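Local coordinates for protein elongation factor G (Thermus thermophilus, PDB 2DY1) that binds GTP together with a magnesium ion and probably serves as a translational GTPase in the elongation phase of protein synthesis, at residues P574-K579 with L641-Y646; A596-I601 with L619-E624. All blocks are in the same frame, centred on the assembly; numbering follows the deposited sequence.

Contact 1: residues P574-K579 with L641-Y646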
ATOM      1  N   PRO A 574      -8.684  20.865 -14.945  1.00 20.12           N
ATOM      2  CA  PRO A 574      -8.133  20.796 -13.595  1.00 20.77           C
ATOM      3  C   PRO A 574      -6.619  20.970 -13.568  1.00 24.36           C
ATOM      4  O   PRO A 574      -5.905  20.439 -14.416  1.00 26.44           O
ATOM      5  CB  PRO A 574      -8.592  19.426 -13.099  1.00 25.46           C
ATOM      6  CG  PRO A 574      -8.740  18.636 -14.337  1.00 25.23           C
ATOM      7  CD  PRO A 574      -9.300  19.591 -15.345  1.00 23.68           C
ATOM      8  N   ILE A 575      -6.157  21.745 -12.589  1.00 25.22           N
ATOM      9  CA  ILE A 575      -4.739  22.024 -12.380  1.00 27.72           C
ATOM     10  C   ILE A 575      -4.324  21.322 -11.093  1.00 25.61           C
ATOM     11  O   ILE A 575      -5.030  21.383 -10.092  1.00 25.74           O
ATOM     12  CB  ILE A 575      -4.487  23.548 -12.218  1.00 26.93           C
ATOM     13  CG1 ILE A 575      -4.921  24.288 -13.486  1.00 24.76           C
ATOM     14  CG2 ILE A 575      -3.004  23.809 -11.906  1.00 29.87           C
ATOM     15  CD1 ILE A 575      -4.319  23.757 -14.771  1.00 29.84           C
ATOM     16  N   TYR A 576      -3.182  20.643 -11.121  1.00 30.09           N
ATOM     17  CA  TYR A 576      -2.698  19.925  -9.951  1.00 32.19           C
ATOM     18  C   TYR A 576      -1.369  20.466  -9.440  1.00 32.78           C
ATOM     19  O   TYR A 576      -0.603  21.082 -10.191  1.00 33.77           O
ATOM     20  CB  TYR A 576      -2.525  18.430 -10.283  1.00 25.88           C
ATOM     21  CG  TYR A 576      -3.811  17.623 -10.220  1.00 22.20           C
ATOM     22  CD1 TYR A 576      -4.921  17.976 -10.989  1.00 25.63           C
ATOM     23  CD2 TYR A 576      -3.930  16.536  -9.345  1.00 25.21           C
ATOM     24  CE1 TYR A 576      -6.128  17.270 -10.876  1.00 22.99           C
ATOM     25  CE2 TYR A 576      -5.119  15.826  -9.228  1.00 25.65           C
ATOM     26  CZ  TYR A 576      -6.217  16.204  -9.994  1.00 27.09           C
ATOM     27  OH  TYR A 576      -7.410  15.537  -9.841  1.00 28.35           O
ATOM     28  N   ARG A 577      -1.127  20.273  -8.147  1.00 35.51           N
ATOM     29  CA  ARG A 577       0.151  20.650  -7.559  1.00 41.88           C
ATOM     30  C   ARG A 577       1.034  19.418  -7.696  1.00 41.19           C
ATOM     31  O   ARG A 577       0.628  18.335  -7.273  1.00 34.65           O
ATOM     32  CB  ARG A 577       0.010  21.117  -6.087  1.00 46.37           C
ATOM     33  CG  ARG A 577      -1.070  20.505  -5.166  1.00 55.30           C
ATOM     34  CD  ARG A 577      -0.862  21.037  -3.735  1.00 60.73           C
ATOM     35  NE  ARG A 577      -1.993  21.012  -2.793  1.00 66.66           N
ATOM     36  CZ  ARG A 577      -3.129  21.691  -2.939  1.00 67.97           C
ATOM     37  NH1 ARG A 577      -3.322  22.451  -4.007  1.00 69.69           N
ATOM     38  NH2 ARG A 577      -4.054  21.649  -1.989  1.00 70.47           N
ATOM     39  N   LEU A 578       2.190  19.573  -8.338  1.00 41.78           N
ATOM     40  CA  LEU A 578       3.091  18.452  -8.566  1.00 43.46           C
ATOM     41  C   LEU A 578       4.428  18.643  -7.863  1.00 47.63           C
ATOM     42  O   LEU A 578       5.140  19.620  -8.109  1.00 50.51           O
ATOM     43  CB  LEU A 578       3.307  18.267 -10.077  1.00 45.75           C
ATOM     44  CG  LEU A 578       4.075  17.087 -10.703  1.00 46.43           C
ATOM     45  CD1 LEU A 578       5.351  17.599 -11.341  1.00 46.15           C
ATOM     46  CD2 LEU A 578       4.369  16.007  -9.678  1.00 42.66           C
ATOM     47  N   LYS A 579       4.761  17.700  -6.986  1.00 43.88           N
ATOM     48  CA  LYS A 579       6.024  17.734  -6.256  1.00 46.35           C
ATOM     49  C   LYS A 579       6.899  16.622  -6.815  1.00 43.66           C
ATOM     50  O   LYS A 579       6.474  15.471  -6.881  1.00 40.30           O
ATOM     51  CB  LYS A 579       5.785  17.501  -4.764  1.00 54.88           C
ATOM     52  CG  LYS A 579       4.959  18.589  -4.091  1.00 65.34           C
ATOM     53  CD  LYS A 579       4.784  18.319  -2.601  1.00 73.03           C
ATOM     54  CE  LYS A 579       4.041  19.463  -1.917  1.00 73.85           C
ATOM     55  NZ  LYS A 579       3.878  19.229  -0.453  1.00 75.09           N
ATOM     56  N   LEU A 641       0.983  14.081  -6.740  1.00 30.49           N
ATOM     57  CA  LEU A 641       0.086  14.945  -7.496  1.00 27.47           C
ATOM     58  C   LEU A 641      -1.154  15.172  -6.647  1.00 27.04           C
ATOM     59  O   LEU A 641      -1.695  14.230  -6.069  1.00 31.37           O
ATOM     60  CB  LEU A 641      -0.323  14.286  -8.819  1.00 29.73           C
ATOM     61  CG  LEU A 641       0.596  14.429 -10.032  1.00 30.66           C
ATOM     62  CD1 LEU A 641       0.127  13.499 -11.161  1.00 27.07           C
ATOM     63  CD2 LEU A 641       0.590  15.886 -10.495  1.00 29.62           C
ATOM     64  N   GLU A 642      -1.594  16.422  -6.550  1.00 28.57           N
ATOM     65  CA  GLU A 642      -2.788  16.735  -5.772  1.00 30.36           C
ATOM     66  C   GLU A 642      -3.568  17.836  -6.466  1.00 27.10           C
ATOM     67  O   GLU A 642      -2.981  18.783  -6.992  1.00 28.79           O
ATOM     68  CB  GLU A 642      -2.415  17.195  -4.356  1.00 38.63           C
ATOM     69  CG  GLU A 642      -1.790  16.118  -3.483  1.00 57.43           C
ATOM     70  CD  GLU A 642      -1.596  16.570  -2.045  1.00 68.04           C
ATOM     71  OE1 GLU A 642      -1.190  15.733  -1.210  1.00 74.88           O
ATOM     72  OE2 GLU A 642      -1.847  17.760  -1.749  1.00 72.77           O
ATOM     73  N   PHE A 643      -4.891  17.702  -6.476  1.00 28.59           N
ATOM     74  CA  PHE A 643      -5.758  18.693  -7.108  1.00 32.41           C
ATOM     75  C   PHE A 643      -5.558  20.067  -6.491  1.00 31.16           C
ATOM     76  O   PHE A 643      -5.480  20.213  -5.268  1.00 34.61           O
ATOM     77  CB  PHE A 643      -7.232  18.294  -6.966  1.00 31.07           C
ATOM     78  CG  PHE A 643      -8.187  19.312  -7.524  1.00 30.50           C
ATOM     79  CD1 PHE A 643      -8.352  19.456  -8.896  1.00 32.16           C
ATOM     80  CD2 PHE A 643      -8.902  20.149  -6.675  1.00 34.43           C
ATOM     81  CE1 PHE A 643      -9.214  20.421  -9.418  1.00 34.09           C
ATOM     82  CE2 PHE A 643      -9.768  21.119  -7.186  1.00 34.29           C
ATOM     83  CZ  PHE A 643      -9.923  21.253  -8.557  1.00 28.32           C
ATOM     84  N   SER A 644      -5.483  21.074  -7.351  1.00 33.10           N
ATOM     85  CA  SER A 644      -5.288  22.446  -6.907  1.00 33.59           C
ATOM     86  C   SER A 644      -6.523  23.303  -7.190  1.00 31.54           C
ATOM     87  O   SER A 644      -7.181  23.789  -6.272  1.00 28.40           O
ATOM     88  CB  SER A 644      -4.074  23.046  -7.617  1.00 34.49           C
ATOM     89  OG  SER A 644      -3.873  24.396  -7.237  1.00 41.60           O
ATOM     90  N   HIS A 645      -6.845  23.471  -8.465  1.00 30.10           N
ATOM     91  CA  HIS A 645      -7.985  24.294  -8.841  1.00 30.60           C
ATOM     92  C   HIS A 645      -8.238  24.129 -10.325  1.00 28.45           C
ATOM     93  O   HIS A 645      -7.457  23.488 -11.024  1.00 26.58           O
ATOM     94  CB  HIS A 645      -7.660  25.770  -8.572  1.00 21.74           C
ATOM     95  CG  HIS A 645      -6.530  26.289  -9.412  1.00 29.51           C
ATOM     96  ND1 HIS A 645      -5.210  25.969  -9.168  1.00 32.42           N
ATOM     97  CD2 HIS A 645      -6.533  27.035 -10.542  1.00 32.13           C
ATOM     98  CE1 HIS A 645      -4.450  26.493 -10.113  1.00 35.98           C
ATOM     99  NE2 HIS A 645      -5.227  27.144 -10.960  1.00 38.39           N
ATOM    100  N   TYR A 646      -9.332  24.716 -10.805  1.00 29.84           N
ATOM    101  CA  TYR A 646      -9.649  24.684 -12.227  1.00 26.53           C
ATOM    102  C   TYR A 646      -9.165  25.999 -12.824  1.00 29.22           C
ATOM    103  O   TYR A 646      -9.192  27.038 -12.163  1.00 31.97           O
ATOM    104  CB  TYR A 646     -11.158  24.551 -12.465  1.00 27.98           C
ATOM    105  CG  TYR A 646     -11.633  23.117 -12.556  1.00 20.54           C
ATOM    106  CD1 TYR A 646     -11.880  22.366 -11.406  1.00 22.25           C
ATOM    107  CD2 TYR A 646     -11.779  22.497 -13.794  1.00 19.20           C
ATOM    108  CE1 TYR A 646     -12.254  21.021 -11.493  1.00 25.02           C
ATOM    109  CE2 TYR A 646     -12.154  21.159 -13.897  1.00 21.70           C
ATOM    110  CZ  TYR A 646     -12.384  20.429 -12.741  1.00 21.57           C
ATOM    111  OH  TYR A 646     -12.729  19.106 -12.848  1.00 22.58           O
TER

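Contact 2: residues A596-I601 with L619-E624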
ATOM      1  N   ALA A 596       7.500  21.050 -20.956  1.00 47.88           N
ATOM      2  CA  ALA A 596       6.767  20.531 -22.107  1.00 44.37           C
ATOM      3  C   ALA A 596       5.364  20.068 -21.708  1.00 44.32           C
ATOM      4  O   ALA A 596       4.510  19.831 -22.564  1.00 39.53           O
ATOM      5  CB  ALA A 596       7.539  19.378 -22.743  1.00 49.00           C
ATOM      6  N   ARG A 597       5.131  19.938 -20.405  1.00 38.19           N
ATOM      7  CA  ARG A 597       3.823  19.514 -19.904  1.00 42.18           C
ATOM      8  C   ARG A 597       3.030  20.734 -19.430  1.00 42.64           C
ATOM      9  O   ARG A 597       2.061  20.610 -18.680  1.00 33.65           O
ATOM     10  CB  ARG A 597       3.990  18.514 -18.749  1.00 44.45           C
ATOM     11  CG  ARG A 597       4.553  17.151 -19.166  1.00 41.90           C
ATOM     12  CD  ARG A 597       4.875  16.275 -17.952  1.00 44.25           C
ATOM     13  NE  ARG A 597       5.622  15.069 -18.312  1.00 39.14           N
ATOM     14  CZ  ARG A 597       5.083  13.957 -18.812  1.00 44.56           C
ATOM     15  NH1 ARG A 597       3.774  13.869 -19.014  1.00 34.37           N
ATOM     16  NH2 ARG A 597       5.865  12.932 -19.129  1.00 45.80           N
ATOM     17  N   ARG A 598       3.453  21.911 -19.884  1.00 40.94           N
ATOM     18  CA  ARG A 598       2.812  23.170 -19.522  1.00 40.65           C
ATOM     19  C   ARG A 598       2.891  23.406 -18.027  1.00 40.45           C
ATOM     20  O   ARG A 598       2.012  24.038 -17.443  1.00 43.80           O
ATOM     21  CB  ARG A 598       1.346  23.180 -19.961  1.00 38.10           C
ATOM     22  CG  ARG A 598       1.139  23.018 -21.455  1.00 40.20           C
ATOM     23  CD  ARG A 598      -0.293  23.352 -21.846  1.00 40.02           C
ATOM     24  NE  ARG A 598      -1.234  22.281 -21.524  1.00 40.66           N
ATOM     25  CZ  ARG A 598      -2.414  22.467 -20.938  1.00 47.99           C
ATOM     26  NH1 ARG A 598      -2.804  23.691 -20.594  1.00 41.52           N
ATOM     27  NH2 ARG A 598      -3.215  21.430 -20.712  1.00 38.61           N
ATOM     28  N   GLY A 599       3.949  22.900 -17.408  1.00 39.01           N
ATOM     29  CA  GLY A 599       4.107  23.072 -15.977  1.00 41.90           C
ATOM     30  C   GLY A 599       4.641  24.433 -15.573  1.00 46.37           C
ATOM     31  O   GLY A 599       5.347  25.100 -16.333  1.00 46.55           O
ATOM     32  N   ARG A 600       4.292  24.847 -14.362  1.00 47.12           N
ATOM     33  CA  ARG A 600       4.739  26.117 -13.827  1.00 49.77           C
ATOM     34  C   ARG A 600       5.530  25.830 -12.567  1.00 52.07           C
ATOM     35  O   ARG A 600       4.972  25.408 -11.549  1.00 51.36           O
ATOM     36  CB  ARG A 600       3.541  27.016 -13.507  1.00 56.17           C
ATOM     37  CG  ARG A 600       3.651  27.744 -12.176  1.00 62.52           C
ATOM     38  CD  ARG A 600       2.716  28.929 -12.105  1.00 70.62           C
ATOM     39  NE  ARG A 600       2.640  29.460 -10.750  1.00 76.75           N
ATOM     40  CZ  ARG A 600       2.025  30.591 -10.424  1.00 81.21           C
ATOM     41  NH1 ARG A 600       1.431  31.318 -11.362  1.00 85.08           N
ATOM     42  NH2 ARG A 600       1.993  30.991  -9.160  1.00 83.38           N
ATOM     43  N   ILE A 601       6.837  26.046 -12.640  1.00 51.90           N
ATOM     44  CA  ILE A 601       7.692  25.800 -11.491  1.00 54.33           C
ATOM     45  C   ILE A 601       7.398  26.860 -10.442  1.00 54.83           C
ATOM     46  O   ILE A 601       7.439  28.054 -10.730  1.00 53.05           O
ATOM     47  CB  ILE A 601       9.185  25.851 -11.885  1.00 52.48           C
ATOM     48  CG1 ILE A 601       9.442  24.903 -13.061  1.00 53.33           C
ATOM     49  CG2 ILE A 601      10.051  25.442 -10.696  1.00 53.89           C
ATOM     50  CD1 ILE A 601      10.867  24.919 -13.569  1.00 56.23           C
ATOM     51  N   LEU A 619      -3.772  18.574 -15.161  1.00 25.20           N
ATOM     52  CA  LEU A 619      -3.909  17.135 -14.958  1.00 22.27           C
ATOM     53  C   LEU A 619      -3.767  16.402 -16.290  1.00 27.70           C
ATOM     54  O   LEU A 619      -3.223  15.300 -16.356  1.00 27.22           O
ATOM     55  CB  LEU A 619      -5.280  16.810 -14.357  1.00 22.00           C
ATOM     56  CG  LEU A 619      -5.617  15.320 -14.254  1.00 25.76           C
ATOM     57  CD1 LEU A 619      -4.754  14.700 -13.150  1.00 18.72           C
ATOM     58  CD2 LEU A 619      -7.097  15.142 -13.947  1.00 21.79           C
ATOM     59  N   ALA A 620      -4.258  17.028 -17.352  1.00 23.33           N
ATOM     60  CA  ALA A 620      -4.233  16.441 -18.680  1.00 21.18           C
ATOM     61  C   ALA A 620      -2.823  16.206 -19.208  1.00 20.65           C
ATOM     62  O   ALA A 620      -2.640  15.472 -20.171  1.00 29.16           O
ATOM     63  CB  ALA A 620      -5.001  17.334 -19.650  1.00 30.82           C
ATOM     64  N   GLU A 621      -1.840  16.833 -18.576  1.00 22.88           N
ATOM     65  CA  GLU A 621      -0.455  16.691 -19.021  1.00 31.41           C
ATOM     66  C   GLU A 621       0.344  15.714 -18.171  1.00 33.68           C
ATOM     67  O   GLU A 621       1.510  15.443 -18.475  1.00 32.28           O
ATOM     68  CB  GLU A 621       0.247  18.051 -18.980  1.00 38.23           C
ATOM     69  CG  GLU A 621      -0.375  19.105 -19.873  1.00 48.58           C
ATOM     70  CD  GLU A 621      -0.359  18.700 -21.327  1.00 55.54           C
ATOM     71  OE1 GLU A 621       0.744  18.471 -21.867  1.00 57.66           O
ATOM     72  OE2 GLU A 621      -1.449  18.604 -21.929  1.00 61.24           O
ATOM     73  N   VAL A 622      -0.272  15.180 -17.117  1.00 31.06           N
ATOM     74  CA  VAL A 622       0.424  14.273 -16.204  1.00 26.05           C
ATOM     75  C   VAL A 622      -0.328  13.007 -15.794  1.00 25.51           C
ATOM     76  O   VAL A 622      -0.024  12.430 -14.756  1.00 24.79           O
ATOM     77  CB  VAL A 622       0.805  15.001 -14.895  1.00 25.36           C
ATOM     78  CG1 VAL A 622       1.929  16.005 -15.151  1.00 26.97           C
ATOM     79  CG2 VAL A 622      -0.424  15.710 -14.321  1.00 28.58           C
ATOM     80  N   LEU A 623      -1.291  12.564 -16.588  1.00 22.73           N
ATOM     81  CA  LEU A 623      -2.033  11.368 -16.209  1.00 25.07           C
ATOM     82  C   LEU A 623      -1.160  10.118 -16.223  1.00 23.03           C
ATOM     83  O   LEU A 623      -1.486   9.116 -15.583  1.00 22.12           O
ATOM     84  CB  LEU A 623      -3.246  11.189 -17.110  1.00 24.92           C
ATOM     85  CG  LEU A 623      -4.418  12.099 -16.723  1.00 30.35           C
ATOM     86  CD1 LEU A 623      -5.459  12.089 -17.817  1.00 36.20           C
ATOM     87  CD2 LEU A 623      -5.015  11.625 -15.407  1.00 30.98           C
ATOM     88  N   GLU A 624      -0.054  10.169 -16.963  1.00 23.34           N
ATOM     89  CA  GLU A 624       0.860   9.035 -16.993  1.00 21.08           C
ATOM     90  C   GLU A 624       2.246   9.461 -16.570  1.00 23.62           C
ATOM     91  O   GLU A 624       3.237   8.861 -16.981  1.00 24.62           O
ATOM     92  CB  GLU A 624       0.919   8.394 -18.381  1.00 26.04           C
ATOM     93  CG  GLU A 624      -0.376   7.723 -18.766  1.00 23.80           C
ATOM     94  CD  GLU A 624      -0.200   6.680 -19.834  1.00 30.19           C
ATOM     95  OE1 GLU A 624       0.308   7.014 -20.923  1.00 24.90           O
ATOM     96  OE2 GLU A 624      -0.579   5.519 -19.583  1.00 26.95           O
TER
HETATM   97  O   HOH W   1       1.240  12.140 -18.749  1.00 31.16           O
HETATM   98  O   HOH W   2      -3.792  18.948 -22.621  1.00 42.10           O

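Contact 1: residues P574-K579 with L641-Y646
From Pro574 beside Tyr646 to Leu578 beside Leu641 the two strands pair antiparallel, their short axes 139° apart in direction, with a classic beta bulge where Ser644 and His645 both face Ile575. Ile575 O accepts from both backbone amides, Ser644 N at 2.8 Å and the more tilted His645 N at 3.2 Å, and Ile575 N returns a bond of 2.7 Å to His645 O. Past the bulge, Arg577 and Glu642 form a regular hydrogen-bonded pair. Tyr576 lays its ring over the backbone of Phe643, whose CA sits 3.6 Å from the ring centroid in a CH-pi contact. Phe643 CG is anti to the backbone N (chi1 177°), and the ring stands with its edge toward the Tyr576 face, planes 80° apart, in an offset edge-to-face pair with Phe643 CD1 3.7 Å from Tyr576 CE1. Pro574 CB touches the rim of Phe643 and also covers a face of Tyr646. Ile575 CB lies over the His645 imidazole, whose ND1 is hydrogen-bonded to Ser644 OG at 2.8 Å, a link that restrains the ring's rotation. The Arg577 NE to Glu642 OE2 salt bridge is weak at 3.4 Å, and Phe643 O lies over the guanidinium face. Leu641 CD2 packs 3.6 Å from Leu578 CB. Along its other edge strand 569-583 bonds to strand 610-618, through Tyr576 with Val617 and Leu578 with Ala615; Tyr646 OH reaches Pro455 O, and Leu641 rests on Val622 in the loop before helix 625-633.

Contact 2: residues A596-I601 with L619-E624
Arg597 and Glu621 share the one direct hydrogen bond of this contact: Arg597 NH1 donates to the backbone carbonyl oxygen Glu621 O at 2.8 Å, with the acceptor almost in the guanidinium plane. The Arg597 chain, extended from CG to NE, runs past this carbonyl, and CG and CD also approach Glu621 O. A water accepts from Glu624 N at 3.0 Å and, weakly, from Arg597 NH1, extending the link to the N-cap residue of helix 625-633. The ionic part is looser. Arg598 NH2 and Glu621 OE2 form a salt bridge of 3.5 Å, the carboxylate oxygen at the guanidinium edge and the two planes 71° apart. A bend at chi2 (-60°) in Glu621 places its CD beside the Arg598 guanidinium, and a second water donates to Glu621 OE2 while weakly accepting from Arg598 NH2. Apolar contact is slight: Arg597 CB meets Glu621 CB at 3.8 Å, and Arg597 CD touches Val622 CG1 at 4.1 Å. Both arginines have further acidic partners, Asp593 at Arg597 NE and Glu573 at Arg598 NH1. Arg598, at positive phi, is the C-prime residue of the Schellman motif that ends helix 587-596; the two arginine side chains join that helix end to the 619-624 loop. The chemistry is thus a direct grip on a backbone carbonyl, supplemented by a long, hydrated ion pair; the nearby positive charge should tend to keep Glu621 ionised.

Contacts 1 and 2 lie in the C-terminal domain of the elongation factor, their centres about 10 Å apart and away from the GTP site. The chain order is strand 569-583, helix 587-596, strands 600-607 and 610-618, helix 625-633 and strand 638-648, a ferredoxin-like beta-alpha-beta-beta-alpha-beta arrangement. Contact 1 joins the first and last of these strands, and both partners of contact 2 fall between them in sequence, linking the two connections that carry the helices. The contacts also touch: Pro574 O and Leu619 N are 2.9 Å apart, probably hydrogen-bonded, and Tyr576 packs on Leu619. The strand pairing and the loop junction are thus adjoining parts of the same domain, meeting where Leu619 packs beside strand 569-583.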